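Local coordinates for protein fervidolysin (Fervidobacterium pennivorans, PDB 1R6V) that is a keratin-degrading, subtilisin-like serine protease that breaks native feather keratin into peptides and is made as a zymogen with its own propeptide domain, at residues Y91-Y96 / S274-E279; P60-V65 / K278-Y283. The protein carries 1 engineered substitution. All blocks are in the same frame, centred on the assembly; numbering follows the deposited sequence.

Contact 1: Y91-Y96 / S274-E279; sequences YVEPSY and SYTMKE
Tyr-91 and Glu-93 both start with CG held between the backbone N and the carbonyl carbon (chi1 62° and 64°), which starts both side chains off the propeptide strand toward the helix that begins at Tyr-275. The two meet the N-terminal end of a helix of the subtilisin-like domain, whose N-cap is Ser-274; they come from the edge strand of the propeptide's antiparallel sheet. Beyond CG the Glu-93 chain runs extended, and its two oxygens take the first two N-H groups of the helix. Glu-93 OE2 accepts from Tyr-275 N at 2.8 Å through its syn lone pair. Glu-93 OE1 is met on its syn side by Thr-276 N at 2.8 Å and on its anti side by Thr-276 OG1 at 2.6 Å, so three bonds grip this buried carboxylate, which the helix end would probably stabilise as an anion. Ser-274 serves the next N-H: its OG accepts from Met-277 N at 2.9 Å and also binds a water that donates to Pro-94 O. Tyr-275 sets its CB over the centre of the Tyr-91 ring, a CH-pi contact, while the two rings are slid apart with little overlap. At the rim of that ring, Tyr-91 OH donates to Thr-276 OG1 across 2.7 Å.

Contact 2: P60-V65 / K278-Y283; sequences PQIKVV and KEAFDY
Ile-62 meets Tyr-283 with the two side chains at about a right angle, its CG2 methyl lying 4.0 Å from Tyr-283 CB and about as far from the near end of the ring. With CG anti to its backbone N (chi1 178°), Tyr-283 starts its ring out from the helix toward the propeptide, and the far end lies beside Gln-61, whose CB comes within 3.6 Å of Tyr-283 CE1. Gln-61 touches with this methylene, and its amide end turns away from the helix. The two branches of Ile-62 divide the helix surface between them. CG2 reaches the turn holding Glu-279 O and Tyr-283, whereas Ile-62 CD1 heads for Ala-280 and stops 4.4 Å from its CB. Where the branches part, Ile-62 CB lies 4.1 Å from Glu-279 CB. No hydrogen bond joins the segments; this is apolar packing of the propeptide against the catalytic domain. Tyr-283 OH bonds outside the two segments, to Asp-258. Gln-61 and Ile-62 lie in the connection between antiparallel strands 54-59 and 64-68, with a G1 beta bulge at Lys-63 and Val-64, and Gln-61 and Tyr-283 also touch helix 246-258, which neighbours helix 275-286.

How the contacts relate
Both contacts join the propeptide to helix 275-286 of the catalytic domain, contact 1 through edge strand 89-93 and contact 2 through the turn before strand 64-68, and they overlap at Lys-278 and Glu-279. Contact 1 takes the start of the helix and is wholly buried, its chemistry mainly polar and directional, as expected at the first turn, whose N-H groups have no acceptor within the helix. Contact 2 lies further along, where the turns satisfy their own backbone, and it is only partly buried, relying on shape and apolar contact. Their centres are about 9 Å apart and they pack directly on each other: Val-64 CG2 lies 3.3 Å from Tyr-91 OH, and Ile-62 CD1 lies 3.9 Å from Thr-276 O.

Contact 1: Y91-Y96 / S274-E279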
loop_
_atom_site.group_PDB
_atom_site.type_symbol
_atom_site.label_atom_id
_atom_site.label_comp_id
_atom_site.label_asym_id
_atom_site.label_seq_id
_atom_site.Cartn_x
_atom_site.Cartn_y
_atom_site.Cartn_z
ATOM N N TYR A 91 4.583 -0.013 13.613
ATOM C CA TYR A 91 5.596 -0.169 12.576
ATOM C C TYR A 91 6.381 1.109 12.386
ATOM O O TYR A 91 5.984 2.175 12.865
ATOM C CB TYR A 91 4.952 -0.549 11.231
ATOM C CG TYR A 91 4.008 0.509 10.692
ATOM C CD1 TYR A 91 4.496 1.672 10.079
ATOM C CD2 TYR A 91 2.631 0.388 10.868
ATOM C CE1 TYR A 91 3.626 2.689 9.665
ATOM C CE2 TYR A 91 1.748 1.404 10.458
ATOM C CZ TYR A 91 2.253 2.546 9.860
ATOM O OH TYR A 91 1.389 3.542 9.454
ATOM N N VAL A 92 7.511 0.981 11.697
ATOM C CA VAL A 92 8.363 2.116 11.367
ATOM C C VAL A 92 8.735 1.878 9.923
ATOM O O VAL A 92 9.295 0.836 9.614
ATOM C CB VAL A 92 9.660 2.140 12.194
ATOM C CG1 VAL A 92 10.485 3.376 11.795
ATOM C CG2 VAL A 92 9.331 2.192 13.680
ATOM N N GLU A 93 8.435 2.819 9.034
ATOM C CA GLU A 93 8.762 2.615 7.621
ATOM C C GLU A 93 9.144 3.938 6.966
ATOM O O GLU A 93 8.881 4.997 7.514
ATOM C CB GLU A 93 7.524 2.050 6.910
ATOM C CG GLU A 93 6.353 3.027 6.913
ATOM C CD GLU A 93 5.076 2.452 6.312
ATOM O OE1 GLU A 93 4.070 3.181 6.294
ATOM O OE2 GLU A 93 5.080 1.283 5.861
ATOM N N PRO A 94 9.780 3.896 5.783
ATOM C CA PRO A 94 10.127 5.162 5.133
ATOM C C PRO A 94 8.915 5.589 4.283
ATOM O O PRO A 94 7.908 4.871 4.217
ATOM C CB PRO A 94 11.299 4.773 4.233
ATOM C CG PRO A 94 10.899 3.400 3.788
ATOM C CD PRO A 94 10.400 2.752 5.081
ATOM N N SER A 95 8.999 6.761 3.664
ATOM C CA SER A 95 7.964 7.194 2.735
ATOM C C SER A 95 8.574 6.668 1.443
ATOM O O SER A 95 9.753 6.928 1.154
ATOM C CB SER A 95 7.864 8.717 2.666
ATOM O OG SER A 95 7.096 9.124 1.546
ATOM N N TYR A 96 7.811 5.916 0.670
ATOM C CA TYR A 96 8.347 5.359 -0.558
ATOM C C TYR A 96 8.228 6.273 -1.773
ATOM O O TYR A 96 7.439 7.213 -1.786
ATOM C CB TYR A 96 7.679 4.020 -0.843
ATOM C CG TYR A 96 8.034 2.969 0.187
ATOM C CD1 TYR A 96 7.203 2.733 1.282
ATOM C CD2 TYR A 96 9.210 2.226 0.079
ATOM C CE1 TYR A 96 7.533 1.775 2.247
ATOM C CE2 TYR A 96 9.548 1.258 1.046
ATOM C CZ TYR A 96 8.701 1.047 2.122
ATOM O OH TYR A 96 9.007 0.117 3.088
ATOM N N SER A 274 3.203 0.269 1.578
ATOM C CA SER A 274 3.233 1.165 2.733
ATOM C C SER A 274 2.129 0.830 3.708
ATOM O O SER A 274 0.959 0.762 3.323
ATOM C CB SER A 274 3.074 2.615 2.250
ATOM O OG SER A 274 2.760 3.515 3.303
ATOM N N TYR A 275 2.484 0.608 4.969
ATOM C CA TYR A 275 1.449 0.324 5.956
ATOM C C TYR A 275 0.646 1.575 6.228
ATOM O O TYR A 275 -0.552 1.519 6.547
ATOM C CB TYR A 275 2.054 -0.197 7.248
ATOM C CG TYR A 275 2.448 -1.648 7.132
ATOM C CD1 TYR A 275 3.685 -2.013 6.615
ATOM C CD2 TYR A 275 1.567 -2.660 7.525
ATOM C CE1 TYR A 275 4.044 -3.354 6.497
ATOM C CE2 TYR A 275 1.918 -4.006 7.409
ATOM C CZ TYR A 275 3.162 -4.334 6.897
ATOM O OH TYR A 275 3.541 -5.653 6.828
ATOM N N THR A 276 1.314 2.718 6.129
ATOM C CA THR A 276 0.647 3.991 6.336
ATOM C C THR A 276 -0.386 4.247 5.249
ATOM O O THR A 276 -1.523 4.636 5.538
ATOM C CB THR A 276 1.664 5.146 6.340
ATOM O OG1 THR A 276 2.527 4.981 7.463
ATOM C CG2 THR A 276 0.957 6.517 6.459
ATOM N N MET A 277 -0.002 4.026 3.994
ATOM C CA MET A 277 -0.950 4.256 2.907
ATOM C C MET A 277 -2.121 3.267 2.967
ATOM O O MET A 277 -3.255 3.618 2.618
ATOM C CB MET A 277 -0.255 4.159 1.545
ATOM C CG MET A 277 -1.095 4.773 0.405
ATOM S SD MET A 277 -1.444 6.587 0.572
ATOM C CE MET A 277 0.406 7.223 0.608
ATOM N N LYS A 278 -1.840 2.045 3.414
ATOM C CA LYS A 278 -2.859 0.997 3.549
ATOM C C LYS A 278 -3.874 1.523 4.555
ATOM O O LYS A 278 -5.089 1.491 4.336
ATOM C CB LYS A 278 -2.223 -0.293 4.093
ATOM C CG LYS A 278 -3.181 -1.479 4.318
ATOM C CD LYS A 278 -3.471 -2.192 3.018
ATOM C CE LYS A 278 -4.112 -3.560 3.243
ATOM N NZ LYS A 278 -5.504 -3.492 3.795
ATOM N N GLU A 279 -3.350 2.029 5.666
ATOM C CA GLU A 279 -4.218 2.562 6.718
ATOM C C GLU A 279 -5.073 3.723 6.233
ATOM O O GLU A 279 -6.244 3.844 6.588
ATOM C CB GLU A 279 -3.395 3.036 7.920
ATOM C CG GLU A 279 -2.893 1.956 8.824
ATOM C CD GLU A 279 -4.019 1.159 9.473
ATOM O OE1 GLU A 279 -4.796 1.706 10.279
ATOM O OE2 GLU A 279 -4.114 -0.028 9.173
HETATM O O HOH W 1 5.124 4.659 3.427
#

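Contact 2: P60-V65 / K278-Y283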
loop_
_atom_site.group_PDB
_atom_site.type_symbol
_atom_site.label_atom_id
_atom_site.label_comp_id
_atom_site.label_asym_id
_atom_site.label_seq_id
_atom_site.Cartn_x
_atom_site.Cartn_y
_atom_site.Cartn_z
ATOM N N PRO A 60 -3.382 11.629 13.951
ATOM C CA PRO A 60 -4.046 10.761 14.922
ATOM C C PRO A 60 -5.156 9.866 14.400
ATOM O O PRO A 60 -5.381 8.792 14.966
ATOM C CB PRO A 60 -4.490 11.741 16.022
ATOM C CG PRO A 60 -4.647 13.037 15.309
ATOM C CD PRO A 60 -3.519 13.056 14.298
ATOM N N GLN A 61 -5.818 10.277 13.311
ATOM C CA GLN A 61 -6.900 9.477 12.730
ATOM C C GLN A 61 -6.442 8.075 12.333
ATOM O O GLN A 61 -7.252 7.145 12.342
ATOM C CB GLN A 61 -7.527 10.188 11.526
ATOM C CG GLN A 61 -6.653 11.211 10.894
ATOM C CD GLN A 61 -6.718 12.557 11.596
ATOM O OE1 GLN A 61 -7.743 13.252 11.580
ATOM N NE2 GLN A 61 -5.631 12.928 12.194
ATOM N N ILE A 62 -5.162 7.923 11.973
ATOM C CA ILE A 62 -4.617 6.599 11.644
ATOM C C ILE A 62 -3.369 6.297 12.494
ATOM O O ILE A 62 -2.545 5.441 12.153
ATOM C CB ILE A 62 -4.259 6.431 10.126
ATOM C CG1 ILE A 62 -3.213 7.462 9.701
ATOM C CG2 ILE A 62 -5.533 6.526 9.273
ATOM C CD1 ILE A 62 -2.687 7.239 8.258
ATOM N N LYS A 63 -3.247 7.005 13.615
ATOM C CA LYS A 63 -2.130 6.802 14.540
ATOM C C LYS A 63 -0.753 6.743 13.877
ATOM O O LYS A 63 -0.015 5.760 14.017
ATOM C CB LYS A 63 -2.366 5.531 15.362
ATOM C CG LYS A 63 -3.509 5.640 16.373
ATOM C CD LYS A 63 -3.753 4.278 17.013
ATOM C CE LYS A 63 -4.623 4.362 18.258
ATOM N NZ LYS A 63 -3.964 5.173 19.328
ATOM N N VAL A 64 -0.409 7.825 13.186
ATOM C CA VAL A 64 0.868 7.941 12.500
ATOM C C VAL A 64 1.526 9.252 12.844
ATOM O O VAL A 64 0.859 10.270 12.999
ATOM C CB VAL A 64 0.705 7.891 10.956
ATOM C CG1 VAL A 64 1.997 8.348 10.271
ATOM C CG2 VAL A 64 0.374 6.474 10.517
ATOM N N VAL A 65 2.840 9.204 13.013
ATOM C CA VAL A 65 3.634 10.396 13.266
ATOM C C VAL A 65 4.784 10.285 12.270
ATOM O O VAL A 65 5.384 9.215 12.151
ATOM C CB VAL A 65 4.275 10.412 14.674
ATOM C CG1 VAL A 65 5.233 11.598 14.782
ATOM C CG2 VAL A 65 3.210 10.505 15.756
ATOM N N LYS A 278 -1.840 2.045 3.414
ATOM C CA LYS A 278 -2.859 0.997 3.549
ATOM C C LYS A 278 -3.874 1.523 4.555
ATOM O O LYS A 278 -5.089 1.491 4.336
ATOM C CB LYS A 278 -2.223 -0.293 4.093
ATOM C CG LYS A 278 -3.181 -1.479 4.318
ATOM C CD LYS A 278 -3.471 -2.192 3.018
ATOM C CE LYS A 278 -4.112 -3.560 3.243
ATOM N NZ LYS A 278 -5.504 -3.492 3.795
ATOM N N GLU A 279 -3.350 2.029 5.666
ATOM C CA GLU A 279 -4.218 2.562 6.718
ATOM C C GLU A 279 -5.073 3.723 6.233
ATOM O O GLU A 279 -6.244 3.844 6.588
ATOM C CB GLU A 279 -3.395 3.036 7.920
ATOM C CG GLU A 279 -2.893 1.956 8.824
ATOM C CD GLU A 279 -4.019 1.159 9.473
ATOM O OE1 GLU A 279 -4.796 1.706 10.279
ATOM O OE2 GLU A 279 -4.114 -0.028 9.173
ATOM N N ALA A 280 -4.489 4.597 5.420
ATOM C CA ALA A 280 -5.227 5.739 4.910
ATOM C C ALA A 280 -6.336 5.300 3.942
ATOM O O ALA A 280 -7.455 5.818 3.983
ATOM C CB ALA A 280 -4.275 6.690 4.219
ATOM N N PHE A 281 -6.007 4.376 3.049
ATOM C CA PHE A 281 -7.006 3.885 2.117
ATOM C C PHE A 281 -8.118 3.161 2.845
ATOM O O PHE A 281 -9.293 3.328 2.502
ATOM C CB PHE A 281 -6.372 2.963 1.075
ATOM C CG PHE A 281 -6.018 3.670 -0.190
ATOM C CD1 PHE A 281 -5.029 4.651 -0.206
ATOM C CD2 PHE A 281 -6.722 3.404 -1.357
ATOM C CE1 PHE A 281 -4.744 5.379 -1.385
ATOM C CE2 PHE A 281 -6.450 4.120 -2.545
ATOM C CZ PHE A 281 -5.464 5.106 -2.555
ATOM N N ASP A 282 -7.757 2.380 3.858
ATOM C CA ASP A 282 -8.754 1.634 4.624
ATOM C C ASP A 282 -9.613 2.586 5.464
ATOM O O ASP A 282 -10.795 2.332 5.689
ATOM C CB ASP A 282 -8.063 0.577 5.500
ATOM C CG ASP A 282 -7.444 -0.558 4.678
ATOM O OD1 ASP A 282 -7.680 -0.595 3.441
ATOM O OD2 ASP A 282 -6.730 -1.407 5.266
ATOM N N TYR A 283 -9.009 3.681 5.933
ATOM C CA TYR A 283 -9.730 4.699 6.702
ATOM C C TYR A 283 -10.815 5.306 5.812
ATOM O O TYR A 283 -11.974 5.456 6.199
ATOM C CB TYR A 283 -8.776 5.820 7.107
ATOM C CG TYR A 283 -9.397 6.976 7.867
ATOM C CD1 TYR A 283 -9.518 6.932 9.256
ATOM C CD2 TYR A 283 -9.792 8.146 7.207
ATOM C CE1 TYR A 283 -10.003 8.032 9.968
ATOM C CE2 TYR A 283 -10.277 9.246 7.906
ATOM C CZ TYR A 283 -10.378 9.181 9.288
ATOM O OH TYR A 283 -10.851 10.257 9.998
#